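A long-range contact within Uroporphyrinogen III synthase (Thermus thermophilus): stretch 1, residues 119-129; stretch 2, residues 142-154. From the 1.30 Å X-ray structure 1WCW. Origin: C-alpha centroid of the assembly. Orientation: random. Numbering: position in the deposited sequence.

Stretch 1 119-129: TSKSLLPLLPQ
Stretch 2 (142-154) PLPLLENALAERG

Arg153 anchors this contact. Its NE donates to Leu127 O at 2.7 Å, with an N-H...O angle of 154°. Its NH2 donates to Leu124 O at 2.8 Å, with an angle of 146°. Both carbonyl oxygens lie at the edge of the guanidinium, near its plane, where the N-H groups point. The side chain reaches them with chi1 -69° (m), chi2 -63° (m), chi3 -163° (t) and chi4 -83°. Arg153 loses 133 Å² to the other stretch, the largest share of any residue here; the whole contact buries 647 Å².

The two carbonyls sit in different backbone: Leu124 is in the 3-10 segment 124-126, Leu127 in the loop after it. Leu127 N donates to Leu124 O at 3.2 Å, so that oxygen accepts from both stretches. From Leu127 the chain is extended, with phi/psi -93/113, then -82/143 at Pro128 and -64/128 at Gln129. Gln129 CA lies 3.5 Å from Arg153 O in a CA-H...O contact, and the CA atoms of these two residues are 4.5 Å apart.

At the other end, water 1 links the stretches. It is 2.8 Å from Ser120 OG and accepts from Leu146 N at 3.1 Å. Leu146 N lies in the first turn of the helix, where it has no backbone acceptor within the stretch. Ser120 has chi1 -71° (m).

Stretch 2 is a helix at 144-152, with Leu143 at the N-cap. Gly154 ends it in a Schellman motif, phi/psi 109/2; Gly154 N donates to Ala151 O at 3.0 Å. In stretch 1, Thr119 (chi1 65°, p) caps a weakly bonded helix about 120-123: Ser122 N donates to Thr119 OG1 at 3.1 Å.

The two stretches run in the same general direction. CA-CA distances set the register: Ser120 CA to Leu146 CA, 6.0 Å; Leu124 CA to Ala149 CA, 7.4 Å; Leu127 CA to Leu150 CA, 7.2 Å.

Between the polar ends the packing is apolar. Leu127 (m, t) points toward the helix. Its CD1 meets Ala149 CB at 3.5 Å, and its CD2 meets Leu150 CD2 at 3.9 Å. The small Ala149 side chain also takes Leu124 CD2 against its CB at 3.8 Å. Leu124 (m, t) starts sideways, but its end comes nearer; its CD2 is 3.7 Å from Leu145 CD2. Leu145 is t, t. Leu123 CD1 (m, t) touches Leu146 CD1 at 3.8 Å. Leu146 has chi1 -139°, between wells, and chi2 42° (p). Its CD2 lies 3.7 Å from Ser120 OG.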

# COMPACT_ATOMS: atom_id res chain seq x y z
N THR A 119 -5.37 -7.91 0.10
CA THR A 119 -6.55 -7.11 0.27
C THR A 119 -7.30 -7.43 1.54
O THR A 119 -7.22 -8.58 2.02
CB THR A 119 -7.61 -7.34 -0.87
OG1 THR A 119 -8.10 -8.69 -0.80
CG2 THR A 119 -6.97 -7.13 -2.24
N SER A 120 -8.00 -6.47 2.12
CA SER A 120 -8.79 -6.75 3.30
C SER A 120 -9.83 -7.83 3.04
O SER A 120 -10.04 -8.68 3.91
CB SER A 120 -9.55 -5.51 3.77
OG SER A 120 -8.62 -4.59 4.30
N LYS A 121 -10.50 -7.80 1.88
CA LYS A 121 -11.53 -8.78 1.65
C LYS A 121 -10.98 -10.19 1.64
O LYS A 121 -11.66 -11.13 2.08
CB LYS A 121 -12.28 -8.52 0.37
CG LYS A 121 -11.38 -8.38 -0.86
CD LYS A 121 -12.17 -8.42 -2.20
CE LYS A 121 -11.25 -7.97 -3.39
NZ LYS A 121 -11.73 -8.25 -4.79
N SER A 122 -9.75 -10.41 1.22
CA SER A 122 -9.19 -11.75 1.17
C SER A 122 -9.01 -12.31 2.57
O SER A 122 -8.84 -13.54 2.72
CB SER A 122 -7.83 -11.80 0.45
OG SER A 122 -6.81 -11.12 1.23
N LEU A 123 -8.96 -11.45 3.60
CA LEU A 123 -8.80 -11.92 4.99
C LEU A 123 -10.11 -12.39 5.60
O LEU A 123 -10.08 -13.11 6.64
CB LEU A 123 -8.23 -10.83 5.89
CG LEU A 123 -6.77 -10.53 5.58
CD1 LEU A 123 -6.34 -9.34 6.40
CD2 LEU A 123 -5.81 -11.73 5.87
N LEU A 124 -11.27 -12.01 5.05
CA LEU A 124 -12.53 -12.47 5.68
C LEU A 124 -12.62 -13.97 6.06
O LEU A 124 -12.99 -14.31 7.20
CB LEU A 124 -13.70 -12.03 4.82
CG LEU A 124 -13.75 -10.52 4.64
CD1 LEU A 124 -14.86 -10.23 3.58
CD2 LEU A 124 -14.00 -9.76 5.96
N PRO A 125 -12.33 -14.91 5.13
CA PRO A 125 -12.40 -16.36 5.48
C PRO A 125 -11.34 -16.84 6.41
O PRO A 125 -11.39 -17.97 6.95
CB PRO A 125 -12.35 -17.05 4.13
CG PRO A 125 -11.48 -16.11 3.29
CD PRO A 125 -11.98 -14.72 3.70
N LEU A 126 -10.36 -15.97 6.66
CA LEU A 126 -9.25 -16.30 7.54
C LEU A 126 -9.45 -15.66 8.89
O LEU A 126 -8.56 -15.86 9.75
CB LEU A 126 -7.94 -15.79 6.89
CG LEU A 126 -7.71 -16.18 5.45
CD1 LEU A 126 -6.30 -15.62 5.01
CD2 LEU A 126 -7.68 -17.71 5.24
N LEU A 127 -10.52 -14.85 9.10
CA LEU A 127 -10.71 -14.19 10.39
C LEU A 127 -11.58 -15.10 11.18
O LEU A 127 -12.80 -15.23 10.89
CB LEU A 127 -11.42 -12.82 10.29
CG LEU A 127 -10.74 -11.67 9.57
CD1 LEU A 127 -11.68 -10.46 9.57
CD2 LEU A 127 -9.43 -11.37 10.22
N PRO A 128 -11.03 -15.67 12.23
CA PRO A 128 -11.85 -16.62 13.02
C PRO A 128 -12.79 -16.01 14.03
O PRO A 128 -12.48 -14.97 14.65
CB PRO A 128 -10.80 -17.49 13.73
CG PRO A 128 -9.46 -17.19 12.99
CD PRO A 128 -9.61 -15.74 12.59
N GLN A 129 -13.96 -16.61 14.18
CA GLN A 129 -14.89 -16.21 15.19
C GLN A 129 -14.14 -16.51 16.48
O GLN A 129 -13.66 -17.66 16.72
CB GLN A 129 -16.14 -17.04 15.04
CG GLN A 129 -17.19 -16.45 15.93
CD GLN A 129 -17.84 -15.13 15.39
OE1 GLN A 129 -18.18 -14.27 16.24
NE2 GLN A 129 -18.07 -14.99 14.09
N PRO A 142 -7.50 4.46 7.12
CA PRO A 142 -8.52 3.62 7.77
C PRO A 142 -8.72 2.31 7.00
O PRO A 142 -8.69 2.28 5.78
CB PRO A 142 -9.80 4.45 7.67
CG PRO A 142 -9.33 5.84 7.52
CD PRO A 142 -7.99 5.84 6.87
N LEU A 143 -8.98 1.25 7.78
CA LEU A 143 -9.29 -0.06 7.17
C LEU A 143 -10.63 -0.48 7.80
O LEU A 143 -10.76 -1.43 8.58
CB LEU A 143 -8.20 -1.08 7.49
CG LEU A 143 -6.86 -0.72 6.91
CD1 LEU A 143 -5.79 -1.81 7.34
CD2 LEU A 143 -6.96 -0.71 5.39
N PRO A 144 -11.70 0.22 7.45
CA PRO A 144 -12.99 -0.10 8.06
C PRO A 144 -13.57 -1.48 7.84
O PRO A 144 -14.24 -2.00 8.73
CB PRO A 144 -13.90 1.03 7.56
CG PRO A 144 -13.35 1.32 6.21
CD PRO A 144 -11.81 1.28 6.45
N LEU A 145 -13.31 -2.05 6.68
CA LEU A 145 -13.85 -3.39 6.44
C LEU A 145 -13.23 -4.36 7.44
O LEU A 145 -13.93 -5.17 8.09
CB LEU A 145 -13.59 -3.77 4.98
CG LEU A 145 -14.19 -5.08 4.51
CD1 LEU A 145 -14.17 -5.12 2.99
CD2 LEU A 145 -13.41 -6.19 5.06
N LEU A 146 -11.92 -4.26 7.65
CA LEU A 146 -11.22 -5.13 8.55
C LEU A 146 -11.61 -4.85 9.96
O LEU A 146 -11.82 -5.79 10.75
CB LEU A 146 -9.72 -4.94 8.35
CG LEU A 146 -8.77 -6.11 8.35
CD1 LEU A 146 -9.38 -7.29 7.54
CD2 LEU A 146 -7.45 -5.66 7.66
N GLU A 147 -11.64 -3.57 10.35
CA GLU A 147 -11.96 -3.24 11.70
C GLU A 147 -13.33 -3.68 12.14
O GLU A 147 -13.52 -4.22 13.21
CB GLU A 147 -11.79 -1.74 11.97
CG GLU A 147 -10.33 -1.45 12.09
CD GLU A 147 -9.99 -0.31 13.07
OE1 GLU A 147 -10.55 -0.20 14.19
OE2 GLU A 147 -9.11 0.48 12.73
N ASN A 148 -14.27 -3.51 11.23
CA ASN A 148 -15.61 -3.92 11.51
C ASN A 148 -15.70 -5.45 11.53
O ASN A 148 -16.39 -6.04 12.40
CB ASN A 148 -16.55 -3.31 10.47
CG ASN A 148 -16.81 -1.85 10.75
OD1 ASN A 148 -17.26 -1.49 11.83
ND2 ASN A 148 -16.53 -1.00 9.77
N ALA A 149 -15.03 -6.13 10.58
CA ALA A 149 -15.07 -7.60 10.62
C ALA A 149 -14.46 -8.17 11.92
O ALA A 149 -15.00 -9.12 12.50
CB ALA A 149 -14.37 -8.16 9.44
N LEU A 150 -13.36 -7.60 12.44
CA LEU A 150 -12.77 -8.12 13.66
C LEU A 150 -13.79 -7.99 14.78
O LEU A 150 -13.91 -8.92 15.61
CB LEU A 150 -11.50 -7.35 14.03
CG LEU A 150 -10.32 -7.75 13.14
CD1 LEU A 150 -9.24 -6.72 13.36
CD2 LEU A 150 -9.87 -9.18 13.44
N ALA A 151 -14.51 -6.87 14.83
CA ALA A 151 -15.52 -6.70 15.90
C ALA A 151 -16.65 -7.69 15.72
O ALA A 151 -17.10 -8.31 16.71
CB ALA A 151 -16.06 -5.25 15.88
N GLU A 152 -17.10 -7.90 14.48
CA GLU A 152 -18.17 -8.88 14.21
C GLU A 152 -17.74 -10.28 14.63
O GLU A 152 -18.56 -11.10 15.10
CB GLU A 152 -18.57 -8.85 12.73
CG GLU A 152 -19.38 -7.64 12.33
CD GLU A 152 -19.75 -7.68 10.83
OE1 GLU A 152 -18.83 -7.76 9.96
OE2 GLU A 152 -20.96 -7.62 10.52
N ARG A 153 -16.46 -10.59 14.47
CA ARG A 153 -15.93 -11.89 14.84
C ARG A 153 -15.74 -12.08 16.35
O ARG A 153 -15.31 -13.15 16.78
CB ARG A 153 -14.58 -12.11 14.13
CG ARG A 153 -14.66 -12.29 12.65
CD ARG A 153 -15.42 -13.53 12.21
NE ARG A 153 -15.06 -13.79 10.82
CZ ARG A 153 -15.64 -13.16 9.81
NH1 ARG A 153 -16.62 -12.30 10.04
NH2 ARG A 153 -15.17 -13.29 8.58
N GLY A 154 -15.99 -11.04 17.15
CA GLY A 154 -15.94 -11.19 18.60
C GLY A 154 -14.79 -10.54 19.35
O GLY A 154 -14.68 -10.61 20.58
O HOH W 1 -10.39 -2.74 5.36